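Long-range contacts in formiminoglutamase (PDB 4MYK), which is an arginase-like manganese metalloenzyme that hydrolyses N-formimino-L-glutamate to L-glutamate and formamide: residues V145-L149 against A184-C190; F232-D236 against M264-A268; D238-D244 against A252-A258; M245-P251 against E281-E287. The protein carries 1 engineered substitution. All coordinates share one frame; numbering follows the deposited sequence. Where two conformers were deposited one is given.

From the N terminus, contact 1 comes first: residues 145-149, leaving strand 141-145, meet 184-190 at the end of the neighbouring strand, and this loop is complete before the others open. Contact 2 then spans from strand 231-236 to helix 258-270, and contact 3 lies wholly within that span, folding the long strand-to-helix connection onto itself. Contact 4 starts between the two segments of contact 3 and reaches past the helix to 281-287, so it crosses both contacts 2 and 3. Contacts 1, 2 and 3 each supply ligands to one manganese ion. Val145 pairs with strand 231-236, while Asp238 packs on Cys250, joining contact 3 to contact 4.

Contact 1: V145-L149 against A184-C190; sequences VDSHL and ACQGSQC. With MN (manganese (II) ion), chain C.
The amide of Gln189 leans on the imidazole of His148 in an awkward way: Gln189 NE2 lies 3.0 Å from His148 NE2, yet both are donors and no bond joins them. Amide and ring planes are turned 41° against each other. The other ring nitrogen is committed to metal, with His148 ND1 2.3 Å from manganese. A first torsion that sets CG beside the backbone N (chi1 -57°) swings the ring toward the ion, which Asp146 OD1 binds at 2.2 Å. That same oxygen takes the backbone N-H of its fellow ligand, His148 N to Asp146 OD1 being 2.9 Å, and the resulting Asx turn holds the two ligands together. This is the Asp-x-His metal motif of the arginase fold, placed at the C-terminal end of strand 141-145; Asp236 and Asp238 complete the ion's protein ligands, and Asp146 also binds the second manganese. Between the ligands, Ser147 faces the other loop through its backbone: Gln186 N donates to Ser147 O over 3.1 Å from above the carbonyl plane, and Gln189 NE2 adds a weak bond to that oxygen. The small hydroxymethyl group of Ser147 fits this close crossing, its OG bonded to Asp238 O, while Gln186 NE2 continues to Val254 O. Water 1 accepts from Leu149 N and lies doubtfully close to Gln189 O. Within 184-190, Gly187 N is bonded to Glu73 of the second subunit.

Contact 2: F232-D236 against M264-A268; sequences FFSFD and MCFLA. With MN (manganese (II) ion), chain C.
Phe233 and Phe235 both set CG opposite the backbone N (chi1 -171° and -150°), which extends their rings from one side of the strand to meet Ala268, Cys265 and Met264. The helix presents a different group to each ring. Ala268 lays its methyl over one face of Phe233, CB standing 3.7 Å from the ring centroid in a CH-pi contact, and a residue this small lets the aromatic face come close to the helix. Cys265 sits between the two rings: its SG lies at the edge of Phe233, 4.3 Å from CE2, and makes an oblique sulfur-aromatic contact with Phe235, 4.0 Å from CD2. Flexible Met264 turns at its last torsion so that CE reaches Phe235 CE2 at 4.1 Å, the two side chains meeting at about a right angle. Apolar groups suit this wholly buried interface, to which Leu240 and Leu256 add cover around Phe235 and Met264. Ser234 and Asp236 project from the other side of the strand: Ser234 OG is bonded to Asp278, and Asp236 OD2 binds manganese at 2.3 Å. One strand thus serves core and active site at once. Strand 232-236 and helix 264-268 run nearly antiparallel, at 165° with their axes 10.8 Å apart, as expected of the first half of a beta-alpha-beta crossover, here strand 231-236, helix 258-270 and strand 274-280 of the arginase/deacetylase fold.

Contact 3: D238-D244 against A252-A258; sequences DSLKSSD and AAVGLSA. With MN (manganese (II) ion), chain C.
Loop meets loop here mainly through the backbone, within the long connection from strand 231-236 to helix 258-270. Leu240 and Leu256 form a single bridge with parallel bonding: Leu256 N donates to Ser239 O over 2.8 Å, in the carbonyl plane and on a lone pair, and Lys241 N returns a bond to Leu256 O at 2.9 Å. Gly255 suits the position just before Leu256, because its backbone (phi 148°) and lack of a side chain allow its CA within 3.5 Å of Ser239 O. Ser242 grips Ala252 O twice, from N at 2.7 Å and from OG at 2.6 Å; a chi1 of 54° curls the hydroxyl back over its own backbone to do so. Arg290 of the second subunit also bonds that hydroxyl. Ala252 is compact enough to rest CB against both Asp238 O and Leu240 O, while water 3 connects Leu240 O with Ala252 N. Where helix 258-270 begins, Ser257 occupies the N-cap and Asp244 OD2 accepts Ala258 N at 2.9 Å from above the carboxylate plane. The helix end probably favours the charged form of Asp244, and the backbone bonds should hold the loop bearing Asp238, which chelates manganese through both carboxylate oxygens.

Contact 4: M245-P251 against E281-E287; sequences MPGVSCP and ELNPLVE
Packing is tight around Gly247, which lies against Asn283, Val286 and Glu287. Asn283 N donates to Gly247 O over 2.9 Å, approaching from above the carbonyl plane, and Glu287 CB rests 3.6 Å from Gly247 CA, a nearness for which glycine is well chosen. Val286 straddles the turn with its two methyls, CG1 at 3.2 Å from Pro246 O and CG2 at 3.3 Å from Val248 O. A polar knot lies further along: Asn283 extends with chi1 -171° and points ND2 almost straight at Ser249 OG, 3.1 Å away and close to the amide plane, while the same ND2 is also bonded to Ala50 O. Glu281 OE1 comes within 3.0 Å of Ser249 OG, and its partner OE2 accepts the backbone N-H groups of Asn122 and Cys43. Gly247 is the centre of an inverse gamma turn, in one of two loops that follow strands 231-236 and 274-280 beside the metal site of this arginase-type fold; a disulfide from Cys250 to Cys43 ties the first loop to another. Elsewhere the fit slackens. Met245 CE only grazes Leu282 CD1 at 4.5 Å, and Pro251 CG stays 4.4 Å from Val286 CG1. On the partly exposed flank the ring of Pro246 crosses the aliphatic part of Glu287, whose carboxylate turns instead to Ser291 and the backbone N of Tyr289 and Arg290. Water also bridges the segments: water 5 donates to both Gly247 O and Glu287 O, and water 6, nearer the metal site, joins Cys250 N to Glu281 OE1.

Contact 1: V145-L149 against A184-C190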
loop_
_atom_site.group_PDB
_atom_site.type_symbol
_atom_site.label_atom_id
_atom_site.label_comp_id
_atom_site.label_asym_id
_atom_site.label_seq_id
_atom_site.Cartn_x
_atom_site.Cartn_y
_atom_site.Cartn_z
ATOM N N VAL A 145 12.347 -14.265 -9.881
ATOM C CA VAL A 145 11.783 -13.155 -9.116
ATOM C C VAL A 145 10.832 -13.736 -8.073
ATOM O O VAL A 145 9.763 -14.267 -8.413
ATOM C CB VAL A 145 10.997 -12.161 -10.012
ATOM C CG1 VAL A 145 10.472 -10.970 -9.175
ATOM C CG2 VAL A 145 11.870 -11.681 -11.171
ATOM N N ASP A 146 11.226 -13.633 -6.806
ATOM C CA ASP A 146 10.572 -14.399 -5.769
ATOM C C ASP A 146 11.062 -13.909 -4.425
ATOM O O ASP A 146 12.264 -13.742 -4.232
ATOM C CB ASP A 146 10.927 -15.869 -5.957
ATOM C CG ASP A 146 10.028 -16.785 -5.192
ATOM O OD1 ASP A 146 9.251 -16.297 -4.346
ATOM O OD2 ASP A 146 10.102 -17.999 -5.449
ATOM N N SER A 147 10.130 -13.663 -3.503
ATOM C CA SER A 147 10.488 -13.261 -2.142
ATOM C C SER A 147 11.059 -14.461 -1.403
ATOM O O SER A 147 11.667 -14.331 -0.344
ATOM C CB SER A 147 9.283 -12.683 -1.391
ATOM O OG SER A 147 8.246 -13.632 -1.227
ATOM N N HIS A 148 10.844 -15.632 -1.990
ATOM C CA HIS A 148 11.293 -16.893 -1.422
ATOM C C HIS A 148 12.499 -17.427 -2.190
ATOM O O HIS A 148 12.657 -17.206 -3.394
ATOM C CB HIS A 148 10.161 -17.937 -1.411
ATOM C CG HIS A 148 8.938 -17.496 -0.667
ATOM N ND1 HIS A 148 7.774 -17.125 -1.302
ATOM C CD2 HIS A 148 8.703 -17.352 0.659
ATOM C CE1 HIS A 148 6.873 -16.774 -0.401
ATOM N NE2 HIS A 148 7.413 -16.898 0.798
ATOM N N LEU A 149 13.359 -18.113 -1.453
ATOM C CA LEU A 149 14.484 -18.827 -2.010
ATOM C C LEU A 149 14.410 -20.218 -1.392
ATOM O O LEU A 149 15.009 -20.484 -0.349
ATOM C CB LEU A 149 15.780 -18.085 -1.669
ATOM C CG LEU A 149 17.120 -18.788 -1.470
ATOM C CD1 LEU A 149 17.312 -19.977 -2.410
ATOM C CD2 LEU A 149 18.240 -17.758 -1.621
ATOM N N ALA A 184 15.052 -10.269 -5.764
ATOM C CA ALA A 184 14.125 -9.703 -4.782
ATOM C C ALA A 184 13.738 -10.709 -3.711
ATOM O O ALA A 184 12.633 -10.666 -3.177
ATOM C CB ALA A 184 12.880 -9.160 -5.461
ATOM N N CYS A 185 14.649 -11.622 -3.408
ATOM C CA CYS A 185 14.451 -12.539 -2.302
ATOM C C CYS A 185 14.605 -11.803 -0.960
ATOM O O CYS A 185 15.277 -10.770 -0.877
ATOM C CB CYS A 185 15.413 -13.728 -2.412
ATOM S SG CYS A 185 17.119 -13.260 -2.753
ATOM N N GLN A 186 13.972 -12.344 0.077
ATOM C CA GLN A 186 13.892 -11.686 1.378
ATOM C C GLN A 186 14.614 -12.485 2.483
ATOM O O GLN A 186 14.261 -13.632 2.740
ATOM C CB GLN A 186 12.424 -11.419 1.732
ATOM C CG GLN A 186 11.798 -10.417 0.786
ATOM C CD GLN A 186 10.382 -10.037 1.160
ATOM O OE1 GLN A 186 9.991 -10.112 2.319
ATOM N NE2 GLN A 186 9.604 -9.622 0.174
ATOM N N GLY A 187 15.617 -11.875 3.122
ATOM C CA GLY A 187 16.419 -12.549 4.135
ATOM C C GLY A 187 15.668 -13.102 5.345
ATOM O O GLY A 187 16.162 -13.982 6.050
ATOM N N SER A 188 14.469 -12.588 5.585
ATOM C CA SER A 188 13.619 -13.056 6.678
ATOM C C SER A 188 12.899 -14.353 6.331
ATOM O O SER A 188 12.244 -14.959 7.180
ATOM C CB SER A 188 12.576 -11.995 6.992
ATOM O OG SER A 188 11.996 -11.541 5.784
ATOM N N GLN A 189 13.024 -14.757 5.072
ATOM C CA GLN A 189 12.315 -15.903 4.519
ATOM C C GLN A 189 13.241 -16.833 3.757
ATOM O O GLN A 189 12.767 -17.631 2.949
ATOM C CB GLN A 189 11.262 -15.435 3.512
ATOM C CG GLN A 189 10.035 -14.804 4.098
ATOM C CD GLN A 189 8.846 -14.987 3.189
ATOM O OE1 GLN A 189 7.793 -15.466 3.618
ATOM N NE2 GLN A 189 9.014 -14.634 1.912
ATOM N N CYS A 190 14.549 -16.723 3.969
ATOM C CA CYS A 190 15.472 -17.570 3.230
ATOM C C CYS A 190 16.460 -18.332 4.119
ATOM O O CYS A 190 17.321 -17.747 4.780
ATOM C CB CYS A 190 16.162 -16.774 2.115
ATOM S SG CYS A 190 14.975 -16.172 0.849
HETATM MN MN MN C . 7.364 -17.027 -3.538
HETATM O O HOH W 1 12.579 -19.430 1.296
HETATM O O HOH W 2 7.496 -19.419 -3.372
#

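Contact 2: F232-D236 against M264-A268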
loop_
_atom_site.group_PDB
_atom_site.type_symbol
_atom_site.label_atom_id
_atom_site.label_comp_id
_atom_site.label_asym_id
_atom_site.label_seq_id
_atom_site.Cartn_x
_atom_site.Cartn_y
_atom_site.Cartn_z
ATOM N N PHE A 232 15.080 -17.208 -19.182
ATOM C CA PHE A 232 13.756 -17.578 -18.697
ATOM C C PHE A 232 13.387 -16.575 -17.604
ATOM O O PHE A 232 14.027 -16.543 -16.548
ATOM C CB PHE A 232 13.810 -19.013 -18.145
ATOM C CG PHE A 232 12.580 -19.444 -17.406
ATOM C CD1 PHE A 232 11.359 -18.808 -17.596
ATOM C CD2 PHE A 232 12.636 -20.506 -16.518
ATOM C CE1 PHE A 232 10.220 -19.221 -16.905
ATOM C CE2 PHE A 232 11.495 -20.922 -15.830
ATOM C CZ PHE A 232 10.290 -20.269 -16.028
ATOM N N PHE A 233 12.377 -15.747 -17.875
ATOM C CA PHE A 233 11.938 -14.715 -16.935
ATOM C C PHE A 233 10.792 -15.262 -16.094
ATOM O O PHE A 233 9.646 -15.293 -16.535
ATOM C CB PHE A 233 11.528 -13.440 -17.686
ATOM C CG PHE A 233 11.255 -12.253 -16.788
ATOM C CD1 PHE A 233 12.203 -11.824 -15.859
ATOM C CD2 PHE A 233 10.058 -11.545 -16.889
ATOM C CE1 PHE A 233 11.941 -10.725 -15.035
ATOM C CE2 PHE A 233 9.809 -10.452 -16.075
ATOM C CZ PHE A 233 10.749 -10.046 -15.152
ATOM N N SER A 234 11.130 -15.713 -14.887
ATOM C CA SER A 234 10.187 -16.392 -13.995
ATOM C C SER A 234 9.744 -15.449 -12.880
ATOM O O SER A 234 10.546 -15.064 -12.021
ATOM C CB SER A 234 10.830 -17.648 -13.393
ATOM O OG SER A 234 9.883 -18.445 -12.698
ATOM N N PHE A 235 8.471 -15.079 -12.894
ATOM C CA PHE A 235 7.982 -14.049 -11.982
ATOM C C PHE A 235 6.978 -14.559 -10.962
ATOM O O PHE A 235 5.782 -14.582 -11.242
ATOM C CB PHE A 235 7.337 -12.907 -12.763
ATOM C CG PHE A 235 7.446 -11.572 -12.077
ATOM C CD1 PHE A 235 7.147 -11.443 -10.734
ATOM C CD2 PHE A 235 7.868 -10.445 -12.776
ATOM C CE1 PHE A 235 7.248 -10.221 -10.105
ATOM C CE2 PHE A 235 7.966 -9.211 -12.144
ATOM C CZ PHE A 235 7.660 -9.104 -10.814
ATOM N N ASP A 236 7.454 -14.944 -9.780
ATOM C CA ASP A 236 6.554 -15.295 -8.683
ATOM C C ASP A 236 5.930 -14.008 -8.173
ATOM O O ASP A 236 6.642 -13.116 -7.736
ATOM C CB ASP A 236 7.313 -15.995 -7.557
ATOM C CG ASP A 236 6.404 -16.427 -6.404
ATOM O OD1 ASP A 236 5.319 -15.844 -6.203
ATOM O OD2 ASP A 236 6.784 -17.370 -5.693
ATOM N N MET A 264 9.473 -3.696 -14.539
ATOM C CA MET A 264 10.355 -4.845 -14.753
ATOM C C MET A 264 9.873 -5.725 -15.895
ATOM O O MET A 264 10.673 -6.264 -16.656
ATOM C CB MET A 264 10.459 -5.697 -13.489
ATOM C CG MET A 264 11.191 -5.050 -12.332
ATOM S SD MET A 264 10.933 -6.014 -10.829
ATOM C CE MET A 264 11.673 -7.579 -11.295
ATOM N N CYS A 265 8.560 -5.891 -15.995
ATOM C CA CYS A 265 7.972 -6.646 -17.095
ATOM C C CYS A 265 8.196 -5.960 -18.451
ATOM O O CYS A 265 8.469 -6.627 -19.445
ATOM C CB CYS A 265 6.487 -6.908 -16.838
ATOM S SG CYS A 265 6.240 -8.158 -15.574
ATOM N N PHE A 266 8.104 -4.630 -18.473
ATOM C CA PHE A 266 8.415 -3.871 -19.678
ATOM C C PHE A 266 9.874 -4.083 -20.114
ATOM O O PHE A 266 10.149 -4.296 -21.297
ATOM C CB PHE A 266 8.138 -2.388 -19.473
ATOM C CG PHE A 266 8.194 -1.577 -20.749
ATOM C CD1 PHE A 266 9.401 -1.096 -21.234
ATOM C CD2 PHE A 266 7.037 -1.298 -21.461
ATOM C CE1 PHE A 266 9.448 -0.350 -22.409
ATOM C CE2 PHE A 266 7.080 -0.554 -22.630
ATOM C CZ PHE A 266 8.283 -0.085 -23.106
ATOM N N LEU A 267 10.805 -4.020 -19.166
ATOM C CA LEU A 267 12.214 -4.248 -19.481
ATOM C C LEU A 267 12.390 -5.630 -20.098
ATOM O O LEU A 267 12.969 -5.762 -21.171
ATOM C CB LEU A 267 13.099 -4.091 -18.230
ATOM C CG LEU A 267 14.611 -4.374 -18.326
ATOM C CD1 LEU A 267 15.305 -3.423 -19.286
ATOM C CD2 LEU A 267 15.253 -4.296 -16.941
ATOM N N ALA A 268 11.874 -6.649 -19.415
ATOM C CA ALA A 268 11.940 -8.025 -19.887
ATOM C C ALA A 268 11.427 -8.144 -21.322
ATOM O O ALA A 268 12.018 -8.835 -22.157
ATOM C CB ALA A 268 11.147 -8.938 -18.951
HETATM MN MN MN C . 7.364 -17.027 -3.538
HETATM O O HOH W 2 7.496 -19.419 -3.372
#

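Contact 3: D238-D244 against A252-A258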
loop_
_atom_site.group_PDB
_atom_site.type_symbol
_atom_site.label_atom_id
_atom_site.label_comp_id
_atom_site.label_asym_id
_atom_site.label_seq_id
_atom_site.Cartn_x
_atom_site.Cartn_y
_atom_site.Cartn_z
ATOM N N ASP A 238 4.228 -13.366 -5.556
ATOM C CA ASP A 238 4.306 -13.153 -4.111
ATOM C C ASP A 238 5.610 -12.440 -3.729
ATOM O O ASP A 238 5.944 -12.306 -2.546
ATOM C CB ASP A 238 4.080 -14.451 -3.321
ATOM C CG ASP A 238 5.284 -15.381 -3.325
ATOM O OD1 ASP A 238 6.417 -14.927 -3.616
ATOM O OD2 ASP A 238 5.094 -16.582 -3.015
ATOM N N SER A 239 6.333 -11.979 -4.751
ATOM C CA SER A 239 7.492 -11.108 -4.572
ATOM C C SER A 239 7.073 -9.634 -4.476
ATOM O O SER A 239 7.894 -8.754 -4.211
ATOM C CB SER A 239 8.456 -11.289 -5.734
ATOM O OG SER A 239 7.847 -10.864 -6.929
ATOM N N LEU A 240 5.797 -9.360 -4.735
ATOM C CA LEU A 240 5.244 -8.018 -4.555
ATOM C C LEU A 240 4.654 -7.909 -3.159
ATOM O O LEU A 240 4.175 -8.891 -2.597
ATOM C CB LEU A 240 4.136 -7.732 -5.570
ATOM C CG LEU A 240 4.426 -7.433 -7.044
ATOM C CD1 LEU A 240 5.011 -8.636 -7.770
ATOM C CD2 LEU A 240 3.129 -6.973 -7.695
ATOM N N LYS A 241 4.673 -6.705 -2.610
ATOM C CA LYS A 241 4.055 -6.448 -1.319
ATOM C C LYS A 241 2.546 -6.713 -1.390
ATOM O O LYS A 241 1.879 -6.345 -2.356
ATOM C CB LYS A 241 4.316 -5.009 -0.899
ATOM C CG LYS A 241 3.839 -4.013 -1.917
ATOM C CD LYS A 241 4.740 -2.806 -1.946
ATOM C CE LYS A 241 4.459 -1.886 -0.786
ATOM N NZ LYS A 241 5.392 -0.731 -0.839
ATOM N N SER A 242 2.022 -7.353 -0.352
ATOM C CA SER A 242 0.605 -7.675 -0.291
ATOM C C SER A 242 -0.292 -6.437 -0.254
ATOM O O SER A 242 -1.493 -6.545 -0.471
ATOM C CB SER A 242 0.295 -8.590 0.905
ATOM O OG SER A 242 0.759 -8.040 2.134
ATOM N N SER A 243 0.275 -5.272 0.023
ATOM C CA SER A 243 -0.520 -4.052 -0.062
ATOM C C SER A 243 -0.995 -3.797 -1.505
ATOM O O SER A 243 -2.105 -3.300 -1.719
ATOM C CB SER A 243 0.243 -2.844 0.491
ATOM O OG SER A 243 1.377 -2.541 -0.294
ATOM N N ASP A 244 -0.141 -4.139 -2.475
ATOM C CA ASP A 244 -0.471 -4.088 -3.911
ATOM C C ASP A 244 -0.984 -5.425 -4.452
ATOM O O ASP A 244 -1.819 -5.468 -5.360
ATOM C CB ASP A 244 0.760 -3.708 -4.738
ATOM C CG ASP A 244 1.076 -2.254 -4.663
ATOM O OD1 ASP A 244 0.152 -1.467 -4.391
ATOM O OD2 ASP A 244 2.248 -1.899 -4.879
ATOM N N ALA A 252 3.086 -11.314 0.872
ATOM C CA ALA A 252 4.323 -10.694 1.327
ATOM C C ALA A 252 4.044 -9.430 2.120
ATOM O O ALA A 252 3.237 -8.595 1.698
ATOM C CB ALA A 252 5.226 -10.381 0.137
ATOM N N ALA A 253 4.719 -9.289 3.261
ATOM C CA ALA A 253 4.610 -8.070 4.048
ATOM C C ALA A 253 5.318 -6.915 3.345
ATOM O O ALA A 253 4.738 -5.840 3.168
ATOM C CB ALA A 253 5.157 -8.276 5.447
ATOM N N VAL A 254 6.571 -7.142 2.960
ATOM C CA VAL A 254 7.301 -6.200 2.114
ATOM C C VAL A 254 7.593 -6.855 0.765
ATOM O O VAL A 254 7.412 -8.070 0.601
ATOM C CB VAL A 254 8.627 -5.716 2.750
ATOM C CG1 VAL A 254 8.362 -4.795 3.918
ATOM C CG2 VAL A 254 9.483 -6.892 3.181
ATOM N N GLY A 255 8.046 -6.045 -0.190
ATOM C CA GLY A 255 8.353 -6.533 -1.518
ATOM C C GLY A 255 8.106 -5.508 -2.608
ATOM O O GLY A 255 7.883 -4.326 -2.344
ATOM N N LEU A 256 8.148 -5.975 -3.847
ATOM C CA LEU A 256 8.077 -5.102 -5.003
ATOM C C LEU A 256 6.732 -4.402 -5.076
ATOM O O LEU A 256 5.706 -4.985 -4.756
ATOM C CB LEU A 256 8.329 -5.906 -6.285
ATOM C CG LEU A 256 9.704 -6.575 -6.441
ATOM C CD1 LEU A 256 9.694 -7.482 -7.639
ATOM C CD2 LEU A 256 10.842 -5.540 -6.540
ATOM N N SER A 257 6.729 -3.150 -5.505
ATOM C CA SER A 257 5.462 -2.482 -5.723
ATOM C C SER A 257 4.913 -2.880 -7.095
ATOM O O SER A 257 5.632 -3.419 -7.939
ATOM C CB SER A 257 5.620 -0.966 -5.622
ATOM O OG SER A 257 6.403 -0.465 -6.686
ATOM N N ALA A 258 3.631 -2.623 -7.308
ATOM C CA ALA A 258 3.017 -2.921 -8.592
ATOM C C ALA A 258 3.725 -2.170 -9.732
ATOM O O ALA A 258 4.012 -2.761 -10.769
ATOM C CB ALA A 258 1.486 -2.620 -8.557
HETATM MN MN MN C . 7.364 -17.027 -3.538
HETATM O O HOH W 3 2.223 -10.653 -1.667
HETATM O O HOH W 4 2.186 -4.832 2.464
HETATM O O HOH W 2 7.496 -19.419 -3.372
#

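Contact 4: M245-P251 against E281-E287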
loop_
_atom_site.group_PDB
_atom_site.type_symbol
_atom_site.label_atom_id
_atom_site.label_comp_id
_atom_site.label_asym_id
_atom_site.label_seq_id
_atom_site.Cartn_x
_atom_site.Cartn_y
_atom_site.Cartn_z
ATOM N N MET A 245 -0.457 -6.516 -3.906
ATOM C CA MET A 245 -0.684 -7.832 -4.468
ATOM C C MET A 245 -1.069 -8.819 -3.367
ATOM O O MET A 245 -0.279 -9.685 -3.007
ATOM C CB MET A 245 0.585 -8.285 -5.195
ATOM C CG MET A 245 0.412 -9.453 -6.153
ATOM S SD MET A 245 -0.820 -9.093 -7.409
ATOM C CE MET A 245 -0.096 -9.901 -8.834
ATOM N N PRO A 246 -2.283 -8.672 -2.808
ATOM C CA PRO A 246 -2.709 -9.552 -1.704
ATOM C C PRO A 246 -3.150 -10.967 -2.136
ATOM O O PRO A 246 -3.135 -11.885 -1.312
ATOM C CB PRO A 246 -3.876 -8.789 -1.066
ATOM C CG PRO A 246 -4.389 -7.909 -2.140
ATOM C CD PRO A 246 -3.197 -7.533 -2.996
ATOM N N GLY A 247 -3.513 -11.145 -3.403
ATOM C CA GLY A 247 -4.104 -12.399 -3.848
ATOM C C GLY A 247 -3.097 -13.429 -4.320
ATOM O O GLY A 247 -3.022 -13.735 -5.516
ATOM N N VAL A 248 -2.315 -13.954 -3.377
ATOM C CA VAL A 248 -1.271 -14.926 -3.671
ATOM C C VAL A 248 -1.299 -15.916 -2.528
ATOM O O VAL A 248 -1.949 -15.665 -1.524
ATOM C CB VAL A 248 0.147 -14.279 -3.794
ATOM C CG1 VAL A 248 0.165 -13.195 -4.866
ATOM C CG2 VAL A 248 0.610 -13.719 -2.468
ATOM N N SER A 249 -0.626 -17.050 -2.679
ATOM C CA SER A 249 -0.717 -18.114 -1.678
ATOM C C SER A 249 0.106 -17.750 -0.442
ATOM O O SER A 249 -0.277 -18.056 0.686
ATOM C CB SER A 249 -0.258 -19.460 -2.263
ATOM O OG SER A 249 -0.805 -19.675 -3.565
ATOM N N CYS A 250 1.231 -17.080 -0.663
ATOM C CA CYS A 250 2.090 -16.633 0.425
ATOM C C CYS A 250 2.247 -15.118 0.378
ATOM O O CYS A 250 3.248 -14.617 -0.127
ATOM C CB CYS A 250 3.463 -17.303 0.333
ATOM S SG CYS A 250 3.436 -19.106 0.591
ATOM N N PRO A 251 1.242 -14.386 0.895
ATOM C CA PRO A 251 1.256 -12.916 0.895
ATOM C C PRO A 251 2.505 -12.303 1.553
ATOM O O PRO A 251 2.929 -12.721 2.647
ATOM C CB PRO A 251 -0.020 -12.555 1.667
ATOM C CG PRO A 251 -0.935 -13.731 1.441
ATOM C CD PRO A 251 -0.030 -14.929 1.418
ATOM N N GLU A 281 1.861 -18.218 -8.649
ATOM C CA GLU A 281 1.325 -17.987 -7.301
ATOM C C GLU A 281 0.078 -17.086 -7.203
ATOM O O GLU A 281 -0.375 -16.765 -6.105
ATOM C CB GLU A 281 2.439 -17.546 -6.332
ATOM C CG GLU A 281 3.528 -18.617 -6.108
ATOM C CD GLU A 281 2.982 -19.844 -5.401
ATOM O OE1 GLU A 281 2.000 -19.689 -4.647
ATOM O OE2 GLU A 281 3.528 -20.953 -5.596
ATOM N N LEU A 282 -0.490 -16.711 -8.347
ATOM C CA LEU A 282 -1.745 -15.957 -8.356
ATOM C C LEU A 282 -2.859 -16.817 -7.766
ATOM O O LEU A 282 -3.113 -17.925 -8.239
ATOM C CB LEU A 282 -2.125 -15.490 -9.771
ATOM C CG LEU A 282 -3.350 -14.571 -9.836
ATOM C CD1 LEU A 282 -3.047 -13.282 -9.114
ATOM C CD2 LEU A 282 -3.770 -14.280 -11.268
ATOM N N ASN A 283 -3.526 -16.286 -6.744
ATOM C CA ASN A 283 -4.457 -17.060 -5.933
ATOM C C ASN A 283 -5.748 -16.276 -5.596
ATOM O O ASN A 283 -5.801 -15.530 -4.604
ATOM C CB ASN A 283 -3.737 -17.514 -4.667
ATOM C CG ASN A 283 -4.540 -18.487 -3.868
ATOM O OD1 ASN A 283 -5.775 -18.476 -3.910
ATOM N ND2 ASN A 283 -3.851 -19.337 -3.116
ATOM N N PRO A 284 -6.788 -16.436 -6.438
ATOM C CA PRO A 284 -8.024 -15.642 -6.356
ATOM C C PRO A 284 -8.883 -15.992 -5.152
ATOM O O PRO A 284 -9.793 -15.228 -4.821
ATOM C CB PRO A 284 -8.758 -15.992 -7.654
ATOM C CG PRO A 284 -7.678 -16.505 -8.573
ATOM C CD PRO A 284 -6.725 -17.229 -7.678
ATOM N N LEU A 285 -8.602 -17.128 -4.515
ATOM C CA LEU A 285 -9.278 -17.479 -3.264
ATOM C C LEU A 285 -8.765 -16.598 -2.140
ATOM O O LEU A 285 -9.483 -16.339 -1.180
ATOM C CB LEU A 285 -9.052 -18.936 -2.882
ATOM C CG LEU A 285 -9.216 -19.982 -3.980
ATOM C CD1 LEU A 285 -9.389 -21.365 -3.356
ATOM C CD2 LEU A 285 -10.390 -19.611 -4.861
ATOM N N VAL A 286 -7.516 -16.150 -2.243
ATOM C CA VAL A 286 -6.990 -15.223 -1.245
ATOM C C VAL A 286 -7.494 -13.794 -1.479
ATOM O O VAL A 286 -7.947 -13.141 -0.540
ATOM C CB VAL A 286 -5.462 -15.248 -1.143
ATOM C CG1 VAL A 286 -4.999 -14.167 -0.181
ATOM C CG2 VAL A 286 -4.997 -16.608 -0.679
ATOM N N GLU A 287 -7.409 -13.321 -2.720
ATOM C CA GLU A 287 -8.040 -12.071 -3.123
ATOM C C GLU A 287 -8.310 -12.153 -4.623
ATOM O O GLU A 287 -7.451 -12.597 -5.378
ATOM C CB GLU A 287 -7.160 -10.867 -2.776
ATOM C CG GLU A 287 -7.874 -9.526 -2.868
ATOM C CD GLU A 287 -7.915 -8.979 -4.281
ATOM O OE1 GLU A 287 -6.956 -9.225 -5.035
ATOM O OE2 GLU A 287 -8.890 -8.286 -4.633
HETATM O O HOH W 5 -5.461 -13.336 -7.272
HETATM O O HOH W 6 2.711 -17.495 -2.991
#